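Local coordinates for protein 3-phosphoshikimate 1-carboxyvinyltransferase (Streptomyces sviceus, PDB 7M0O) that probably transfers the enolpyruvyl group of phosphoenolpyruvate to the 5-hydroxyl of shikimate-3-phosphate, the sixth step of chorismate biosynthesis, at residues S224-S227 against Y228-A232; G364-R367 against I368-F372; A373-G376 against L377-G381. One frame throughout, in Å; residues are numbered along the deposited sequence.

Interaction 1 (S224-S227 against Y228-A232)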
ATOM      1  N   SER A 224      -6.625   4.171   1.903  1.00  9.89           N
ATOM      2  CA  SER A 224      -6.772   5.289   0.977  1.00  9.29           C
ATOM      3  C   SER A 224      -7.981   5.084   0.076  1.00  9.82           C
ATOM      4  O   SER A 224      -8.774   6.005  -0.144  1.00 10.88           O
ATOM      5  CB  SER A 224      -5.496   5.429   0.142  1.00 12.98           C
ATOM      6  OG  SER A 224      -4.350   5.452   0.969  1.00 15.26           O
ATOM      7  N   THR A 225      -8.147   3.862  -0.429  1.00 11.50           N
ATOM      8  CA  THR A 225      -9.349   3.500  -1.172  1.00 10.82           C
ATOM      9  C   THR A 225     -10.596   3.653  -0.308  1.00 10.05           C
ATOM     10  O   THR A 225     -11.642   4.105  -0.788  1.00 10.56           O
ATOM     11  CB  THR A 225      -9.209   2.062  -1.669  1.00  9.95           C
ATOM     12  OG1 THR A 225      -8.167   2.017  -2.644  1.00 13.26           O
ATOM     13  CG2 THR A 225     -10.517   1.547  -2.279  1.00 10.94           C
ATOM     14  N   ALA A 226     -10.492   3.318   0.983  1.00  8.84           N
ATOM     15  CA  ALA A 226     -11.646   3.416   1.864  1.00 10.97           C
ATOM     16  C   ALA A 226     -12.096   4.855   2.075  1.00 12.48           C
ATOM     17  O   ALA A 226     -13.274   5.072   2.378  1.00 10.12           O
ATOM     18  CB  ALA A 226     -11.350   2.778   3.226  1.00 11.16           C
ATOM     19  N   SER A 227     -11.204   5.833   1.889  1.00 10.59           N
ATOM     20  CA  SER A 227     -11.555   7.211   2.216  1.00  8.09           C
ATOM     21  C   SER A 227     -12.716   7.698   1.371  1.00  8.38           C
ATOM     22  O   SER A 227     -13.554   8.459   1.865  1.00  9.29           O
ATOM     23  CB  SER A 227     -10.341   8.147   2.036  1.00 10.88           C
ATOM     24  OG  SER A 227     -10.030   8.434   0.680  1.00  9.91           O
ATOM     25  N   TYR A 228     -12.811   7.240   0.112  1.00  9.55           N
ATOM     26  CA  TYR A 228     -13.887   7.703  -0.756  1.00  8.66           C
ATOM     27  C   TYR A 228     -15.229   7.167  -0.300  1.00  8.55           C
ATOM     28  O   TYR A 228     -16.241   7.868  -0.401  1.00 10.33           O
ATOM     29  CB  TYR A 228     -13.619   7.289  -2.216  1.00  9.97           C
ATOM     30  CG  TYR A 228     -12.217   7.645  -2.608  1.00  9.77           C
ATOM     31  CD1 TYR A 228     -11.859   8.974  -2.818  1.00 10.37           C
ATOM     32  CD2 TYR A 228     -11.235   6.665  -2.705  1.00 12.01           C
ATOM     33  CE1 TYR A 228     -10.560   9.314  -3.137  1.00 10.55           C
ATOM     34  CE2 TYR A 228      -9.925   7.001  -3.025  1.00 10.88           C
ATOM     35  CZ  TYR A 228      -9.603   8.320  -3.227  1.00 13.99           C
ATOM     36  OH  TYR A 228      -8.305   8.646  -3.523  1.00  8.88           O
ATOM     37  N   PHE A 229     -15.250   5.952   0.249  1.00  9.44           N
ATOM     38  CA  PHE A 229     -16.512   5.365   0.676  1.00  9.84           C
ATOM     39  C   PHE A 229     -16.935   5.947   2.025  1.00  9.77           C
ATOM     40  O   PHE A 229     -18.111   6.269   2.222  1.00  9.42           O
ATOM     41  CB  PHE A 229     -16.379   3.831   0.676  1.00 11.33           C
ATOM     42  CG  PHE A 229     -16.138   3.254  -0.710  1.00 10.43           C
ATOM     43  CD1 PHE A 229     -17.178   2.710  -1.445  1.00 13.29           C
ATOM     44  CD2 PHE A 229     -14.889   3.338  -1.304  1.00 11.40           C
ATOM     45  CE1 PHE A 229     -16.966   2.221  -2.737  1.00 15.15           C
ATOM     46  CE2 PHE A 229     -14.675   2.882  -2.591  1.00 10.52           C
ATOM     47  CZ  PHE A 229     -15.723   2.312  -3.313  1.00 11.70           C
ATOM     48  N   PHE A 230     -15.965   6.187   2.916  1.00  8.91           N
ATOM     49  CA  PHE A 230     -16.234   6.902   4.160  1.00 10.02           C
ATOM     50  C   PHE A 230     -16.768   8.315   3.885  1.00  8.76           C
ATOM     51  O   PHE A 230     -17.705   8.770   4.550  1.00 10.39           O
ATOM     52  CB  PHE A 230     -14.960   6.983   5.009  1.00  8.46           C
ATOM     53  CG  PHE A 230     -14.534   5.682   5.672  1.00 10.57           C
ATOM     54  CD1 PHE A 230     -15.452   4.785   6.199  1.00 12.52           C
ATOM     55  CD2 PHE A 230     -13.193   5.399   5.810  1.00 12.37           C
ATOM     56  CE1 PHE A 230     -15.013   3.608   6.835  1.00 12.83           C
ATOM     57  CE2 PHE A 230     -12.748   4.238   6.450  1.00 13.96           C
ATOM     58  CZ  PHE A 230     -13.660   3.350   6.960  1.00 14.02           C
ATOM     59  N   ALA A 231     -16.159   9.038   2.932  1.00  8.58           N
ATOM     60  CA  ALA A 231     -16.605  10.394   2.596  1.00  8.80           C
ATOM     61  C   ALA A 231     -18.028  10.413   2.045  1.00 11.30           C
ATOM     62  O   ALA A 231     -18.819  11.311   2.379  1.00 11.02           O
ATOM     63  CB  ALA A 231     -15.653  11.025   1.580  1.00 11.70           C
ATOM     64  N   ALA A 232     -18.357   9.461   1.175  1.00 11.65           N
ATOM     65  CA  ALA A 232     -19.720   9.362   0.649  1.00  9.53           C
ATOM     66  C   ALA A 232     -20.739   9.232   1.781  1.00  7.77           C
ATOM     67  O   ALA A 232     -21.811   9.859   1.748  1.00 11.24           O
ATOM     68  CB  ALA A 232     -19.819   8.167  -0.304  1.00  8.44           C
TER

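Interaction 2 (G364-R367 against I368-F372). With PO4 (phosphate ion), chain B.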
ATOM      1  N   GLY A 364      -4.547  12.087 -15.360  1.00 18.21           N
ATOM      2  CA  GLY A 364      -4.232  10.680 -15.194  1.00 16.72           C
ATOM      3  C   GLY A 364      -4.133  10.224 -13.758  1.00 14.43           C
ATOM      4  O   GLY A 364      -3.666   9.106 -13.501  1.00 16.32           O
ATOM      5  N   ASP A 365      -4.587  11.053 -12.815  1.00 11.96           N
ATOM      6  CA  ASP A 365      -4.435  10.797 -11.385  1.00 17.13           C
ATOM      7  C   ASP A 365      -5.667  10.088 -10.830  1.00 11.76           C
ATOM      8  O   ASP A 365      -6.766  10.665 -10.797  1.00 13.35           O
ATOM      9  CB  ASP A 365      -4.202  12.106 -10.629  1.00 14.71           C
ATOM     10  CG  ASP A 365      -3.688  11.881  -9.222  1.00 16.66           C
ATOM     11  OD1 ASP A 365      -4.204  10.984  -8.525  1.00 20.36           O
ATOM     12  OD2 ASP A 365      -2.752  12.602  -8.822  1.00 19.57           O
ATOM     13  N   HIS A 366      -5.461   8.844 -10.374  1.00 14.38           N
ATOM     14  CA  HIS A 366      -6.540   8.018  -9.818  1.00 13.00           C
ATOM     15  C   HIS A 366      -7.294   8.713  -8.683  1.00 13.73           C
ATOM     16  O   HIS A 366      -8.523   8.583  -8.574  1.00 11.34           O
ATOM     17  CB  HIS A 366      -5.974   6.681  -9.335  1.00 14.27           C
ATOM     18  CG  HIS A 366      -4.748   6.792  -8.478  1.00 14.13           C
ATOM     19  ND1 HIS A 366      -3.577   7.392  -8.904  1.00 18.64           N
ATOM     20  CD2 HIS A 366      -4.510   6.361  -7.219  1.00 17.64           C
ATOM     21  CE1 HIS A 366      -2.677   7.326  -7.940  1.00 16.95           C
ATOM     22  NE2 HIS A 366      -3.218   6.708  -6.906  1.00 13.69           N
ATOM     23  N   ARG A 367      -6.581   9.450  -7.826  1.00 11.35           N
ATOM     24  CA  ARG A 367      -7.241  10.096  -6.691  1.00 13.41           C
ATOM     25  C   ARG A 367      -8.088  11.300  -7.106  1.00 10.54           C
ATOM     26  O   ARG A 367      -9.063  11.616  -6.428  1.00 12.69           O
ATOM     27  CB  ARG A 367      -6.207  10.512  -5.648  1.00 11.00           C
ATOM     28  CG  ARG A 367      -5.241   9.371  -5.302  1.00 12.74           C
ATOM     29  CD  ARG A 367      -5.000   9.231  -3.807  1.00 13.60           C
ATOM     30  NE  ARG A 367      -4.177   8.043  -3.583  1.00 17.01           N
ATOM     31  CZ  ARG A 367      -4.670   6.840  -3.298  1.00 13.43           C
ATOM     32  NH1 ARG A 367      -5.986   6.663  -3.180  1.00 11.56           N
ATOM     33  NH2 ARG A 367      -3.855   5.812  -3.149  1.00 12.69           N
ATOM     34  N   ILE A 368      -7.758  11.979  -8.209  1.00 11.59           N
ATOM     35  CA  ILE A 368      -8.644  13.034  -8.696  1.00 12.52           C
ATOM     36  C   ILE A 368      -9.965  12.436  -9.183  1.00 10.71           C
ATOM     37  O   ILE A 368     -11.045  12.961  -8.891  1.00 12.18           O
ATOM     38  CB  ILE A 368      -7.951  13.873  -9.791  1.00 12.53           C
ATOM     39  CG1 ILE A 368      -6.675  14.528  -9.258  1.00 13.87           C
ATOM     40  CG2 ILE A 368      -8.912  14.940 -10.359  1.00 12.72           C
ATOM     41  CD1 ILE A 368      -6.895  15.462  -8.053  1.00 13.51           C
ATOM     42  N   VAL A 369      -9.911  11.316  -9.914  1.00 11.42           N
ATOM     43  CA  VAL A 369     -11.141  10.689 -10.398  1.00 11.25           C
ATOM     44  C   VAL A 369     -11.964  10.147  -9.234  1.00 13.78           C
ATOM     45  O   VAL A 369     -13.176  10.375  -9.145  1.00 10.84           O
ATOM     46  CB  VAL A 369     -10.815   9.582 -11.421  1.00  9.49           C
ATOM     47  CG1 VAL A 369     -12.097   8.791 -11.766  1.00 12.96           C
ATOM     48  CG2 VAL A 369     -10.232  10.200 -12.673  1.00 10.91           C
ATOM     49  N   MET A 370     -11.322   9.410  -8.322  1.00 11.55           N
ATOM     50  CA  MET A 370     -12.090   8.805  -7.238  1.00 12.38           C
ATOM     51  C   MET A 370     -12.682   9.869  -6.322  1.00 10.07           C
ATOM     52  O   MET A 370     -13.812   9.728  -5.844  1.00  9.68           O
ATOM     53  CB  MET A 370     -11.214   7.815  -6.468  1.00 11.65           C
ATOM     54  CG  MET A 370     -10.916   6.557  -7.295  1.00 10.09           C
ATOM     55  SD  MET A 370     -10.095   5.205  -6.428  1.00 15.64           S
ATOM     56  CE  MET A 370      -8.440   5.827  -6.291  1.00 17.57           C
ATOM     57  N   SER A 371     -11.943  10.952  -6.078  1.00 10.34           N
ATOM     58  CA  SER A 371     -12.453  11.999  -5.194  1.00  7.58           C
ATOM     59  C   SER A 371     -13.682  12.686  -5.777  1.00 10.13           C
ATOM     60  O   SER A 371     -14.690  12.834  -5.081  1.00 10.96           O
ATOM     61  CB  SER A 371     -11.365  13.028  -4.893  1.00  8.63           C
ATOM     62  OG  SER A 371     -10.330  12.456  -4.137  1.00 12.50           O
ATOM     63  N   PHE A 372     -13.625  13.106  -7.053  1.00 10.60           N
ATOM     64  CA  PHE A 372     -14.748  13.837  -7.624  1.00 10.27           C
ATOM     65  C   PHE A 372     -15.910  12.928  -7.998  1.00  9.83           C
ATOM     66  O   PHE A 372     -17.030  13.429  -8.193  1.00 13.40           O
ATOM     67  CB  PHE A 372     -14.289  14.679  -8.826  1.00 12.81           C
ATOM     68  CG  PHE A 372     -13.515  15.906  -8.408  1.00 14.42           C
ATOM     69  CD1 PHE A 372     -14.180  17.034  -7.938  1.00 17.35           C
ATOM     70  CD2 PHE A 372     -12.135  15.902  -8.413  1.00 14.66           C
ATOM     71  CE1 PHE A 372     -13.476  18.145  -7.510  1.00 18.38           C
ATOM     72  CE2 PHE A 372     -11.412  17.014  -7.982  1.00 17.43           C
ATOM     73  CZ  PHE A 372     -12.083  18.138  -7.535  1.00 17.62           C
TER
HETATM   74  P   PO4 B 501      -0.582   7.415  -4.367  1.00 17.89           P
HETATM   75  O1  PO4 B 501       0.029   7.133  -3.020  1.00 28.05           O
HETATM   76  O2  PO4 B 501      -1.482   8.616  -4.219  1.00 17.44           O
HETATM   77  O3  PO4 B 501      -1.358   6.195  -4.805  1.00 24.73           O
HETATM   78  O4  PO4 B 501       0.550   7.695  -5.320  1.00 27.02           O

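Interaction 3 (A373-G376 against L377-G381)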
ATOM      1  N   ALA A 373     -15.693  11.611  -8.023  1.00  8.96           N
ATOM      2  CA  ALA A 373     -16.829  10.699  -8.048  1.00  9.67           C
ATOM      3  C   ALA A 373     -17.721  10.913  -6.830  1.00 10.93           C
ATOM      4  O   ALA A 373     -18.948  10.812  -6.929  1.00 11.92           O
ATOM      5  CB  ALA A 373     -16.345   9.246  -8.119  1.00 12.40           C
ATOM      6  N   VAL A 374     -17.125  11.173  -5.657  1.00 11.39           N
ATOM      7  CA  VAL A 374     -17.954  11.421  -4.484  1.00 11.39           C
ATOM      8  C   VAL A 374     -18.785  12.688  -4.675  1.00 10.77           C
ATOM      9  O   VAL A 374     -19.963  12.738  -4.307  1.00 11.65           O
ATOM     10  CB  VAL A 374     -17.092  11.499  -3.206  1.00 10.34           C
ATOM     11  CG1 VAL A 374     -17.999  11.667  -2.006  1.00 11.15           C
ATOM     12  CG2 VAL A 374     -16.232  10.259  -3.046  1.00 10.45           C
ATOM     13  N   THR A 375     -18.183  13.736  -5.245  1.00 12.20           N
ATOM     14  CA  THR A 375     -18.923  14.960  -5.529  1.00 11.87           C
ATOM     15  C   THR A 375     -20.145  14.676  -6.384  1.00 12.76           C
ATOM     16  O   THR A 375     -21.192  15.315  -6.219  1.00 12.63           O
ATOM     17  CB  THR A 375     -18.023  15.964  -6.248  1.00 14.19           C
ATOM     18  OG1 THR A 375     -16.779  16.094  -5.552  1.00 13.30           O
ATOM     19  CG2 THR A 375     -18.699  17.318  -6.336  1.00 11.82           C
ATOM     20  N   GLY A 376     -20.027  13.716  -7.301  1.00 10.38           N
ATOM     21  CA  GLY A 376     -21.122  13.377  -8.206  1.00 13.39           C
ATOM     22  C   GLY A 376     -22.346  12.750  -7.548  1.00 14.04           C
ATOM     23  O   GLY A 376     -23.396  12.674  -8.199  1.00 14.41           O
ATOM     24  N   LEU A 377     -22.234  12.262  -6.305  1.00 11.99           N
ATOM     25  CA  LEU A 377     -23.422  11.863  -5.551  1.00 15.97           C
ATOM     26  C   LEU A 377     -24.427  12.999  -5.404  1.00 16.16           C
ATOM     27  O   LEU A 377     -25.642  12.748  -5.346  1.00 17.71           O
ATOM     28  CB  LEU A 377     -23.017  11.377  -4.162  1.00 16.16           C
ATOM     29  CG  LEU A 377     -22.179  10.106  -4.125  1.00 17.37           C
ATOM     30  CD1 LEU A 377     -21.915   9.786  -2.681  1.00 16.34           C
ATOM     31  CD2 LEU A 377     -22.871   8.945  -4.812  1.00 18.79           C
ATOM     32  N   ARG A 378     -23.953  14.246  -5.300  1.00 16.65           N
ATOM     33  CA  ARG A 378     -24.840  15.386  -5.111  1.00 18.29           C
ATOM     34  C   ARG A 378     -24.866  16.363  -6.279  1.00 17.66           C
ATOM     35  O   ARG A 378     -25.773  17.203  -6.330  1.00 16.81           O
ATOM     36  CB  ARG A 378     -24.452  16.162  -3.840  1.00 21.55           C
ATOM     37  CG  ARG A 378     -24.841  15.472  -2.537  1.00 19.62           C
ATOM     38  CD  ARG A 378     -26.322  15.660  -2.198  1.00 27.52           C
ATOM     39  NE  ARG A 378     -26.662  17.062  -1.965  1.00 27.14           N
ATOM     40  CZ  ARG A 378     -26.406  17.710  -0.831  1.00 27.56           C
ATOM     41  NH1 ARG A 378     -25.800  17.085   0.163  1.00 26.35           N
ATOM     42  NH2 ARG A 378     -26.737  18.987  -0.700  1.00 27.50           N
ATOM     43  N   VAL A 379     -23.900  16.291  -7.192  1.00 13.91           N
ATOM     44  CA  VAL A 379     -23.852  17.194  -8.342  1.00 15.51           C
ATOM     45  C   VAL A 379     -24.027  16.374  -9.615  1.00 17.14           C
ATOM     46  O   VAL A 379     -23.092  15.672 -10.030  1.00 16.06           O
ATOM     47  CB  VAL A 379     -22.534  17.984  -8.386  1.00 15.00           C
ATOM     48  CG1 VAL A 379     -22.473  18.839  -9.641  1.00 15.10           C
ATOM     49  CG2 VAL A 379     -22.366  18.850  -7.128  1.00 15.38           C
ATOM     50  N   PRO A 380     -25.183  16.448 -10.270  1.00 14.77           N
ATOM     51  CA  PRO A 380     -25.393  15.659 -11.490  1.00 17.67           C
ATOM     52  C   PRO A 380     -24.530  16.150 -12.640  1.00 15.43           C
ATOM     53  O   PRO A 380     -24.140  17.317 -12.706  1.00 18.48           O
ATOM     54  CB  PRO A 380     -26.883  15.868 -11.802  1.00 15.19           C
ATOM     55  CG  PRO A 380     -27.490  16.426 -10.546  1.00 20.06           C
ATOM     56  CD  PRO A 380     -26.386  17.206  -9.886  1.00 13.93           C
ATOM     57  N   GLY A 381     -24.219  15.234 -13.555  1.00 15.14           N
ATOM     58  CA  GLY A 381     -23.488  15.624 -14.748  1.00 16.53           C
ATOM     59  C   GLY A 381     -21.991  15.755 -14.609  1.00 19.49           C
ATOM     60  O   GLY A 381     -21.366  16.487 -15.390  1.00 19.64           O
TER

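Interaction 1 (S224-S227 against Y228-A232)
Tyr-228 lays its ring under the hydroxyl of Ser-227, near the start of helix 223-235. Ser-227 OG stands 3.7 Å above the ring plane, over its centre. The serine torsion puts it there: OG lies between the backbone N and the carbonyl carbon (chi1 75°) and turns back to donate to Ser-224 O at 2.9 Å. That bond runs in the carbonyl plane. Tyr-228 CE2 comes within 3.3 Å of the same Ser-224 O, and its CD2 lies 3.2 Å from Thr-225 O. The phenol OH leaves the helix and is hydrogen-bonded to Arg-367 NH1.

Phe-229 turns a ring edge to Thr-225 O, which lies in the ring plane 3.4 Å from CD2. Its ring packs on Ala-400 and Leu-404 of helix 397-406. Phe-230 gives a nearly straight helical bond, from N to Ala-226 O at 3.0 Å (174° at the hydrogen). Its CE2 rests 3.8 Å from Ala-226 CB, and the ring goes on to Val-258 and Leu-261. Ala-231 N bonds to Ser-227 O at 2.9 Å.

Three aromatic rings thus leave one helix for different neighbours. Ser-227 OG is held by Ser-224 O and is also hydrogen-bonded to Thr-299 OG1, which keeps it over the tyrosine ring. The phenol, bonded to Arg-367 NH1, probably helps position that guanidinium, which belongs to a residue predicted to bind phosphoenolpyruvate.

Interaction 2 (G364-R367 against I368-F372)
Met-370 folds its methyl back onto the first turn of helix 366-375 because the chain bends at its last torsion (chi3 -74°). CE then lies 4.0 Å from His-366 CB, at the edge of the imidazole, and is equally close to Arg-367 NH1. His-366 carries CG between its backbone N and carbonyl carbon (chi1 48°), and this turns NE2 toward a bound phosphate ion. Arg-367 bends at its second torsion. Its CG lies over one face of the imidazole, toward the rim, 3.6 Å above the plane.

The two side chains meet at the phosphate, which probably comes from the crystallisation liquor. His-366 NE2 donates to O3 of the phosphate at 2.9 Å. Arg-367 NE gives a fairly straight bond of 2.8 Å to O2, and its NH2 reaches O3. The phosphorus lies in plane at the edge of both the imidazole and the guanidinium. Arg-326 also donates to the ion.

Asp-365 caps the helix. Its OD1 accepts from Arg-367 N at 2.9 Å on the anti side of the carboxylate, while OD2 forms a salt bridge with Arg-326. Ile-368 CG1 packs at 3.7 Å on Asp-365 CB, the two side chains crossing at about a right angle. One turn on, Ser-371 grips Arg-367 O from opposite faces of the carbonyl plane, with N and with OG, the latter at 2.7 Å.

The ion lies beyond the helix start but off its axis, so any help from the helix dipole is probably small. Two arginines and His-366 do the gripping. Arg-326 and Arg-367 are predicted to bind phosphoenolpyruvate. In relatives the matching pair holds its carboxylate, so the phosphate ion probably stands in for that group.

Interaction 3 (A373-G376 against L377-G381)
Val-374 and Thr-375 meet Leu-377 and Val-379 at the C-terminal end of helix 366-375. The helix belongs to a beta-alpha-beta unit with strands 359-360 and 383-384, and here the chain leaves it for the second strand. The last turns are closed by backbone bonds. Leu-377 N donates to Val-374 O at 3.1 Å, from well above the carbonyl plane. Thr-375 O takes two donors: Arg-378 N from above its plane, and Val-379 N within the plane at 3.0 Å.

The packed part has two sides. On one, Thr-375 CG2 lies 4.1 Å from Val-379 CG2. These side chains run alongside each other and point the same way. Thr-375 turns its CG2 anti to the backbone N (chi1 -49° for OG1), which leaves OG1 to bond with Ala-302 O. Val-379 continues inward onto Phe-306 and Ala-355. On the other side, Leu-377 folds over the carbonyl of Val-374, with CB 3.3 Å from its oxygen. The isopropyl groups meet more loosely, Val-374 CG1 to Leu-377 CD1 at 4.4 Å. Phe-401 touches both residues, and Ala-232 touches Leu-377.

The outer side is different. Arg-378 bends at two torsions and leads its guanidinium away from the helix end. Its side chain touches Phe-306. The residue is exposed and also touches a crystal neighbour. Beyond Val-379 the chain makes no further contact with 373-376.

At the turn itself, the CA-H of Gly-376 points to Val-379 O, with CA 3.5 Å from the oxygen.

How the interactions relate
Interactions 2 and 3 follow each other along helix 366-375, from its phosphate end to its exit loop, with centres 13 Å apart. Interaction 1 lies on helix 223-235 and packs against both. Toward the phosphate, the bond between Tyr-228 OH and Arg-367 NH1 measures 3.1 Å, and Tyr-228 CE1 is 3.3 Å from Ser-371 OG. Farther along, Ala-232 CB meets Leu-377 CD1 at 3.6 Å, and Val-374 CG2 comes as near to Tyr-228 O. Interaction 2 is part of the predicted substrate site and interaction 1 borders it; the side chain of Ser-224 is about 5 Å from that of Asp-295, the predicted proton acceptor. Interaction 3 lies farther off: the side chain of Val-374 is about 10 Å from that of Arg-367.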